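Local coordinates for protein acid phosphatase (Bacillus anthracis, PDB 2I33) that probably hydrolyses phosphate monoesters at acidic pH as a magnesium-binding class C acid phosphatase of the HAD superfamily, at residues 91-95 with 126-130; 37-41 with 103-109. One frame throughout, in Å; residues are numbered along the deposited sequence.

The two contacts illustrate how a HAD phosphatase brings distant parts of its chain near one metal site. Their centres lie 23 Å apart, their nearest atoms about 10 Å, and they do not touch. Along the chain the segments alternate: 37-41, then 91-95, then 103-109, then 126-130. Contact 1 joins helix 91-97 to the loop between strand 119-125 and helix 131-141; contact 2 sets helix 31-54 against the start of helix 106-115, which leads into strand 119-125. That strand, next to 59-64 in the parallel sheet, thus links them. The side chain of R126 lies about 9 Å and that of Y37 about 7 Å from the magnesium ion.

Contact 1: 91-95 with 126-130; sequences WDDWI and RKTNQ
A few polar side chains and one aliphatic one can hold a short helix against a loop at the end of a sheet. Residues 91-95 are helical, I95 N hydrogen-bonding W91 O at 2.8 Å, and face a turn in which Q130 N hydrogen-bonds K127 O at 2.8 Å; the closest CA atoms, those of I95 and Q130, are 7.3 Å apart. R126, at a corner of the chain, comes first. It stretches its side chain (chi1 m, chi2 and chi3 t) so that I95 CD1 lies over one guanidinium face, 3.2 Å from R126 NH2, while that end is salt-bridged to D67. One water accepts from R126 NH1 (2.9 Å) and lies 2.7 Å from I95 O. K127, with extended backbone, sends NZ to D92 OD2 at 2.9 Å, a salt bridge supplemented by a weak hydrogen bond from K127 NZ to D92 OD1 at 3.2 Å. After the 3-10 turn 128-129, Q130 occupies the N-cap position of helix 131-141. Its CB meets I95 CG2 at 3.9 Å, and its OE1 accepts from K127 N at 3.0 Å. A second water accepts from Q130 NE2 (3.0 Å) and lies 3.2 Å from D92 O; a third bridges W91 NE1 and Q130 OE1, 2.7 Å from each. This is a loop beyond a strand of the HAD sheet, bringing an arginine to D67, one of the magnesium ligands.

Contact 2: 37-41 with 103-109; sequences YYQGY and LPGSIDF
Y41, P104 and Y37 bury the most surface in this contact, showing how a helix rich in tyrosine receives a proline-glycine turn. Residues 37-41 are helical, with Y41 N hydrogen-bonded to Y37 O at 3.0 Å. Opposite, 103-106 form a type II beta turn, with P104 (phi/psi -56/128°) and G105 (86/-15°) at its corners and S106 N hydrogen-bonded to L103 O at 3.1 Å; G105 is also the N-cap of helix 106-115, F109 N being hydrogen-bonded to G105 O at 3.1 Å. The CA atoms of Y37 and P104 are 5.5 Å apart, those of Y38 and G105 5.1 Å.

Y41, chi1 m, covers the turn and the first residue of the helix. S106 CA sits over its ring, 3.7 Å from the Y41 centroid in a CH-pi contact; Y41 CD2 is 3.3 Å from P104 O, and Y41 CD1 3.5 Å from F109 CD2. P104 fits between two tyrosines: its CB is 3.8 Å from Y37 CB and 3.9 Å from the Y38 ring centroid, a CH-pi contact. Y37, also chi1 m, places CE2 3.7 Å from L103 CD1.

A CB on G105 would come within about 3.3 Å of Y38 CD1 and Y41 CB, so the close approach depends on its absence. S106 OG, chi1 p, hydrogen-bonds L103 O at 2.7 Å.

The chemistry therefore divides: tyrosine rings, aliphatic groups and the turn backbone pack together, with CH-pi contacts over the faces of Y38 and Y41, while the hydroxyls of Y37 and Y41 hydrogen-bond E68 O and T69 O, beside the metal ligand D67.

Contact 1: 91-95 with 126-130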
ATOM      1  N   TRP A  91       2.004  24.384  -2.452  1.00 24.55           N
ATOM      2  CA  TRP A  91       0.869  23.487  -2.447  1.00 25.19           C
ATOM      3  C   TRP A  91      -0.370  24.187  -3.001  1.00 24.84           C
ATOM      4  O   TRP A  91      -1.088  23.637  -3.843  1.00 25.55           O
ATOM      5  CB  TRP A  91       0.610  22.969  -1.040  1.00 25.94           C
ATOM      6  CG  TRP A  91      -0.592  22.129  -0.943  1.00 25.86           C
ATOM      7  CD1 TRP A  91      -1.763  22.452  -0.348  1.00 27.59           C
ATOM      8  CD2 TRP A  91      -0.736  20.803  -1.438  1.00 27.17           C
ATOM      9  NE1 TRP A  91      -2.658  21.400  -0.466  1.00 28.04           N
ATOM     10  CE2 TRP A  91      -2.049  20.376  -1.133  1.00 26.98           C
ATOM     11  CE3 TRP A  91       0.101  19.935  -2.128  1.00 27.83           C
ATOM     12  CZ2 TRP A  91      -2.525  19.107  -1.493  1.00 28.25           C
ATOM     13  CZ3 TRP A  91      -0.360  18.698  -2.464  1.00 28.53           C
ATOM     14  CH2 TRP A  91      -1.664  18.288  -2.155  1.00 29.13           C
ATOM     15  N   ASP A  92      -0.632  25.404  -2.552  1.00 24.85           N
ATOM     16  CA  ASP A  92      -1.793  26.132  -3.066  1.00 25.66           C
ATOM     17  C   ASP A  92      -1.671  26.384  -4.559  1.00 25.67           C
ATOM     18  O   ASP A  92      -2.683  26.307  -5.285  1.00 25.82           O
ATOM     19  CB  ASP A  92      -1.976  27.443  -2.329  1.00 25.79           C
ATOM     20  CG  ASP A  92      -2.473  27.231  -0.903  1.00 27.26           C
ATOM     21  OD1 ASP A  92      -2.737  26.048  -0.555  1.00 28.70           O
ATOM     22  OD2 ASP A  92      -2.594  28.262  -0.183  1.00 31.54           O
ATOM     23  N   ASP A  93      -0.458  26.686  -5.016  1.00 25.73           N
ATOM     24  CA  ASP A  93      -0.201  26.851  -6.456  1.00 25.84           C
ATOM     25  C   ASP A  93      -0.616  25.576  -7.205  1.00 25.51           C
ATOM     26  O   ASP A  93      -1.319  25.625  -8.217  1.00 26.50           O
ATOM     27  CB  ASP A  93       1.276  27.158  -6.733  1.00 26.04           C
ATOM     28  CG  ASP A  93       1.688  28.586  -6.360  1.00 27.45           C
ATOM     29  OD1 ASP A  93       0.842  29.416  -5.948  1.00 30.78           O
ATOM     30  OD2 ASP A  93       2.884  28.896  -6.558  1.00 31.49           O
ATOM     31  N   TRP A  94      -0.180  24.447  -6.678  1.00 24.64           N
ATOM     32  CA  TRP A  94      -0.543  23.144  -7.226  1.00 25.50           C
ATOM     33  C   TRP A  94      -2.061  22.934  -7.238  1.00 25.69           C
ATOM     34  O   TRP A  94      -2.652  22.569  -8.271  1.00 25.81           O
ATOM     35  CB  TRP A  94       0.130  22.063  -6.398  1.00 26.08           C
ATOM     36  CG  TRP A  94      -0.392  20.701  -6.663  1.00 26.34           C
ATOM     37  CD1 TRP A  94      -1.104  19.928  -5.815  1.00 28.17           C
ATOM     38  CD2 TRP A  94      -0.309  19.973  -7.892  1.00 26.74           C
ATOM     39  NE1 TRP A  94      -1.449  18.730  -6.415  1.00 27.40           N
ATOM     40  CE2 TRP A  94      -1.004  18.749  -7.705  1.00 27.76           C
ATOM     41  CE3 TRP A  94       0.244  20.236  -9.136  1.00 28.26           C
ATOM     42  CZ2 TRP A  94      -1.091  17.780  -8.712  1.00 27.30           C
ATOM     43  CZ3 TRP A  94       0.134  19.281 -10.125  1.00 28.13           C
ATOM     44  CH2 TRP A  94      -0.531  18.081  -9.913  1.00 28.47           C
ATOM     45  N   ILE A  95      -2.703  23.145  -6.105  1.00 26.19           N
ATOM     46  CA  ILE A  95      -4.169  22.980  -6.049  1.00 25.62           C
ATOM     47  C   ILE A  95      -4.870  23.860  -7.081  1.00 26.12           C
ATOM     48  O   ILE A  95      -5.805  23.404  -7.764  1.00 25.88           O
ATOM     49  CB  ILE A  95      -4.674  23.296  -4.648  1.00 27.26           C
ATOM     50  CG1 ILE A  95      -4.170  22.228  -3.671  1.00 29.06           C
ATOM     51  CG2 ILE A  95      -6.213  23.418  -4.646  1.00 27.34           C
ATOM     52  CD1 ILE A  95      -4.750  20.855  -3.813  1.00 33.18           C
ATOM     53  N   ARG A 126      -8.422  19.459   2.090  1.00 27.63           N
ATOM     54  CA  ARG A 126      -8.311  20.715   1.361  1.00 27.67           C
ATOM     55  C   ARG A 126      -9.139  21.765   2.090  1.00 28.22           C
ATOM     56  O   ARG A 126     -10.130  21.449   2.779  1.00 26.96           O
ATOM     57  CB  ARG A 126      -8.801  20.558  -0.065  1.00 27.98           C
ATOM     58  CG  ARG A 126      -7.892  19.723  -0.921  1.00 28.92           C
ATOM     59  CD  ARG A 126      -8.546  19.324  -2.185  1.00 31.57           C
ATOM     60  NE  ARG A 126      -7.559  18.651  -3.011  1.00 31.57           N
ATOM     61  CZ  ARG A 126      -7.259  18.956  -4.264  1.00 30.10           C
ATOM     62  NH1 ARG A 126      -7.888  19.918  -4.905  1.00 28.19           N
ATOM     63  NH2 ARG A 126      -6.274  18.302  -4.867  1.00 29.35           N
ATOM     64  N   LYS A 127      -8.709  23.011   1.947  1.00 27.68           N
ATOM     65  CA  LYS A 127      -9.339  24.128   2.617  1.00 29.71           C
ATOM     66  C   LYS A 127     -10.625  24.490   1.884  1.00 28.84           C
ATOM     67  O   LYS A 127     -10.716  24.388   0.674  1.00 27.94           O
ATOM     68  CB  LYS A 127      -8.378  25.309   2.638  1.00 30.24           C
ATOM     69  CG  LYS A 127      -7.030  25.008   3.328  1.00 31.80           C
ATOM     70  CD  LYS A 127      -6.074  26.204   3.284  1.00 33.40           C
ATOM     71  CE  LYS A 127      -5.373  26.330   1.931  1.00 37.55           C
ATOM     72  NZ  LYS A 127      -4.282  27.348   1.933  1.00 39.94           N
ATOM     73  N   THR A 128     -11.619  24.957   2.625  1.00 29.33           N
ATOM     74  CA  THR A 128     -12.864  25.385   2.001  1.00 29.72           C
ATOM     75  C   THR A 128     -12.663  26.446   0.900  1.00 29.26           C
ATOM     76  O   THR A 128     -13.438  26.494  -0.060  1.00 29.47           O
ATOM     77  CB  THR A 128     -13.836  25.889   3.060  1.00 29.69           C
ATOM     78  OG1 THR A 128     -13.126  26.751   3.962  1.00 30.74           O
ATOM     79  CG2 THR A 128     -14.410  24.716   3.813  1.00 30.18           C
ATOM     80  N   ASN A 129     -11.609  27.257   1.003  1.00 29.09           N
ATOM     81  CA  ASN A 129     -11.329  28.265  -0.036  1.00 28.88           C
ATOM     82  C   ASN A 129     -10.670  27.688  -1.293  1.00 29.13           C
ATOM     83  O   ASN A 129     -10.387  28.405  -2.255  1.00 29.30           O
ATOM     84  CB  ASN A 129     -10.538  29.461   0.523  1.00 29.36           C
ATOM     85  CG  ASN A 129      -9.107  29.107   0.924  1.00 30.07           C
ATOM     86  OD1 ASN A 129      -8.594  28.045   0.598  1.00 33.44           O
ATOM     87  ND2 ASN A 129      -8.460  30.017   1.646  1.00 33.51           N
ATOM     88  N   GLN A 130     -10.467  26.376  -1.285  1.00 27.56           N
ATOM     89  CA  GLN A 130      -9.978  25.654  -2.447  1.00 27.84           C
ATOM     90  C   GLN A 130     -11.108  24.871  -3.090  1.00 27.56           C
ATOM     91  O   GLN A 130     -10.869  24.046  -3.937  1.00 26.49           O
ATOM     92  CB  GLN A 130      -8.832  24.732  -2.023  1.00 28.76           C
ATOM     93  CG  GLN A 130      -7.663  25.526  -1.509  1.00 29.59           C
ATOM     94  CD  GLN A 130      -6.566  24.694  -0.911  1.00 31.38           C
ATOM     95  OE1 GLN A 130      -6.809  23.723  -0.208  1.00 30.61           O
ATOM     96  NE2 GLN A 130      -5.321  25.105  -1.169  1.00 30.87           N
TER
HETATM   97  O   HOH W   1      -5.046  21.965   0.732  1.00 24.09           O
HETATM   98  O   HOH W   2      -5.163  27.056  -3.404  1.00 31.16           O
HETATM   99  O   HOH W   3      -2.240  25.121   2.129  1.00 42.41           O
HETATM  100  O   HOH W   4      -7.548  21.312  -7.463  1.00 23.28           O

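Contact 2: 37-41 with 103-109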
ATOM      1  N   TYR A  37      -4.338   0.374  -5.740  1.00 26.76           N
ATOM      2  CA  TYR A  37      -5.505   1.216  -5.983  1.00 26.87           C
ATOM      3  C   TYR A  37      -6.613   0.405  -6.652  1.00 27.22           C
ATOM      4  O   TYR A  37      -7.751   0.453  -6.226  1.00 27.69           O
ATOM      5  CB  TYR A  37      -5.139   2.476  -6.761  1.00 28.09           C
ATOM      6  CG  TYR A  37      -4.636   3.537  -5.808  1.00 26.37           C
ATOM      7  CD1 TYR A  37      -3.307   3.550  -5.421  1.00 28.53           C
ATOM      8  CD2 TYR A  37      -5.485   4.456  -5.225  1.00 28.28           C
ATOM      9  CE1 TYR A  37      -2.828   4.479  -4.503  1.00 28.65           C
ATOM     10  CE2 TYR A  37      -5.001   5.379  -4.288  1.00 27.67           C
ATOM     11  CZ  TYR A  37      -3.686   5.389  -3.937  1.00 27.42           C
ATOM     12  OH  TYR A  37      -3.205   6.312  -3.050  1.00 27.83           O
ATOM     13  N   TYR A  38      -6.287  -0.384  -7.654  1.00 26.85           N
ATOM     14  CA  TYR A  38      -7.343  -1.238  -8.232  1.00 26.49           C
ATOM     15  C   TYR A  38      -7.879  -2.214  -7.190  1.00 26.59           C
ATOM     16  O   TYR A  38      -9.087  -2.496  -7.141  1.00 27.08           O
ATOM     17  CB  TYR A  38      -6.820  -2.003  -9.427  1.00 26.54           C
ATOM     18  CG  TYR A  38      -6.621  -1.145 -10.623  1.00 26.98           C
ATOM     19  CD1 TYR A  38      -7.688  -0.418 -11.177  1.00 27.74           C
ATOM     20  CD2 TYR A  38      -5.402  -1.110 -11.283  1.00 27.95           C
ATOM     21  CE1 TYR A  38      -7.505   0.359 -12.330  1.00 28.05           C
ATOM     22  CE2 TYR A  38      -5.228  -0.353 -12.436  1.00 28.82           C
ATOM     23  CZ  TYR A  38      -6.277   0.394 -12.944  1.00 28.22           C
ATOM     24  OH  TYR A  38      -6.104   1.150 -14.094  1.00 30.03           O
ATOM     25  N   GLN A  39      -7.012  -2.790  -6.378  1.00 26.80           N
ATOM     26  CA  GLN A  39      -7.459  -3.758  -5.396  1.00 27.07           C
ATOM     27  C   GLN A  39      -8.430  -3.104  -4.429  1.00 27.04           C
ATOM     28  O   GLN A  39      -9.475  -3.655  -4.091  1.00 27.26           O
ATOM     29  CB  GLN A  39      -6.279  -4.272  -4.578  1.00 26.99           C
ATOM     30  CG  GLN A  39      -6.658  -5.199  -3.445  1.00 27.28           C
ATOM     31  CD  GLN A  39      -5.477  -6.043  -3.000  1.00 29.19           C
ATOM     32  OE1 GLN A  39      -5.139  -7.035  -3.654  1.00 27.23           O
ATOM     33  NE2 GLN A  39      -4.767  -5.584  -1.937  1.00 27.85           N
ATOM     34  N   GLY A  40      -8.082  -1.900  -3.996  1.00 26.57           N
ATOM     35  CA  GLY A  40      -8.932  -1.162  -3.069  1.00 26.71           C
ATOM     36  C   GLY A  40     -10.296  -0.873  -3.708  1.00 26.90           C
ATOM     37  O   GLY A  40     -11.361  -1.152  -3.129  1.00 27.57           O
ATOM     38  N   TYR A  41     -10.283  -0.343  -4.912  1.00 26.12           N
ATOM     39  CA  TYR A  41     -11.544  -0.013  -5.574  1.00 26.70           C
ATOM     40  C   TYR A  41     -12.337  -1.242  -5.979  1.00 27.36           C
ATOM     41  O   TYR A  41     -13.584  -1.230  -5.917  1.00 27.98           O
ATOM     42  CB  TYR A  41     -11.340   0.989  -6.710  1.00 26.08           C
ATOM     43  CG  TYR A  41     -11.120   2.396  -6.184  1.00 26.64           C
ATOM     44  CD1 TYR A  41     -12.124   3.063  -5.478  1.00 25.52           C
ATOM     45  CD2 TYR A  41      -9.886   3.041  -6.341  1.00 26.37           C
ATOM     46  CE1 TYR A  41     -11.918   4.317  -4.993  1.00 25.98           C
ATOM     47  CE2 TYR A  41      -9.679   4.320  -5.848  1.00 27.87           C
ATOM     48  CZ  TYR A  41     -10.691   4.936  -5.159  1.00 27.47           C
ATOM     49  OH  TYR A  41     -10.530   6.201  -4.647  1.00 29.64           O
ATOM     50  N   LEU A 103      -6.772   8.695  -9.550  1.00 26.87           N
ATOM     51  CA  LEU A 103      -6.036   7.513  -9.183  1.00 27.27           C
ATOM     52  C   LEU A 103      -6.691   6.270  -9.779  1.00 27.39           C
ATOM     53  O   LEU A 103      -7.890   6.251 -10.089  1.00 26.56           O
ATOM     54  CB  LEU A 103      -5.875   7.454  -7.673  1.00 27.30           C
ATOM     55  CG  LEU A 103      -4.845   8.443  -7.124  1.00 27.18           C
ATOM     56  CD1 LEU A 103      -5.034   8.824  -5.651  1.00 28.32           C
ATOM     57  CD2 LEU A 103      -3.453   7.924  -7.361  1.00 27.75           C
ATOM     58  N   PRO A 104      -5.907   5.223  -9.944  1.00 27.87           N
ATOM     59  CA  PRO A 104      -6.418   4.028 -10.637  1.00 27.62           C
ATOM     60  C   PRO A 104      -7.679   3.447 -10.038  1.00 26.31           C
ATOM     61  O   PRO A 104      -7.753   3.256  -8.836  1.00 27.07           O
ATOM     62  CB  PRO A 104      -5.250   3.044 -10.503  1.00 28.13           C
ATOM     63  CG  PRO A 104      -4.054   3.970 -10.441  1.00 27.63           C
ATOM     64  CD  PRO A 104      -4.498   5.063  -9.533  1.00 28.36           C
ATOM     65  N   GLY A 105      -8.688   3.237 -10.893  1.00 26.94           N
ATOM     66  CA  GLY A 105      -9.927   2.592 -10.486  1.00 27.14           C
ATOM     67  C   GLY A 105     -10.937   3.553  -9.899  1.00 27.03           C
ATOM     68  O   GLY A 105     -12.123   3.237  -9.772  1.00 27.03           O
ATOM     69  N   SER A 106     -10.488   4.748  -9.535  1.00 26.71           N
ATOM     70  CA  SER A 106     -11.380   5.606  -8.771  1.00 26.71           C
ATOM     71  C   SER A 106     -12.608   6.057  -9.570  1.00 26.65           C
ATOM     72  O   SER A 106     -13.748   5.955  -9.112  1.00 27.68           O
ATOM     73  CB  SER A 106     -10.618   6.813  -8.245  1.00 26.90           C
ATOM     74  OG  SER A 106     -10.081   7.615  -9.274  1.00 28.16           O
ATOM     75  N   ILE A 107     -12.370   6.574 -10.773  1.00 26.78           N
ATOM     76  CA  ILE A 107     -13.452   7.143 -11.558  1.00 27.17           C
ATOM     77  C   ILE A 107     -14.478   6.074 -11.927  1.00 27.32           C
ATOM     78  O   ILE A 107     -15.682   6.281 -11.773  1.00 27.13           O
ATOM     79  CB  ILE A 107     -12.941   7.897 -12.794  1.00 27.88           C
ATOM     80  CG1 ILE A 107     -12.012   9.055 -12.367  1.00 28.70           C
ATOM     81  CG2 ILE A 107     -14.109   8.402 -13.628  1.00 29.02           C
ATOM     82  CD1 ILE A 107     -12.654  10.024 -11.439  1.00 28.69           C
ATOM     83  N   ASP A 108     -14.017   4.901 -12.341  1.00 26.98           N
ATOM     84  CA  ASP A 108     -14.978   3.865 -12.722  1.00 27.58           C
ATOM     85  C   ASP A 108     -15.791   3.421 -11.527  1.00 26.97           C
ATOM     86  O   ASP A 108     -16.985   3.173 -11.643  1.00 27.66           O
ATOM     87  CB  ASP A 108     -14.294   2.673 -13.371  1.00 29.04           C
ATOM     88  CG  ASP A 108     -13.845   2.958 -14.787  1.00 33.22           C
ATOM     89  OD1 ASP A 108     -14.343   3.924 -15.424  1.00 35.33           O
ATOM     90  OD2 ASP A 108     -13.004   2.170 -15.281  1.00 38.20           O
ATOM     91  N   PHE A 109     -15.143   3.353 -10.365  1.00 26.16           N
ATOM     92  CA  PHE A 109     -15.854   2.952  -9.169  1.00 25.95           C
ATOM     93  C   PHE A 109     -16.872   4.012  -8.802  1.00 25.77           C
ATOM     94  O   PHE A 109     -18.030   3.721  -8.454  1.00 24.99           O
ATOM     95  CB  PHE A 109     -14.914   2.699  -7.996  1.00 25.93           C
ATOM     96  CG  PHE A 109     -15.628   2.600  -6.695  1.00 26.33           C
ATOM     97  CD1 PHE A 109     -16.408   1.498  -6.377  1.00 27.83           C
ATOM     98  CD2 PHE A 109     -15.585   3.657  -5.793  1.00 27.88           C
ATOM     99  CE1 PHE A 109     -17.104   1.455  -5.198  1.00 28.31           C
ATOM    100  CE2 PHE A 109     -16.321   3.620  -4.609  1.00 28.28           C
ATOM    101  CZ  PHE A 109     -17.067   2.521  -4.312  1.00 27.06           C
TER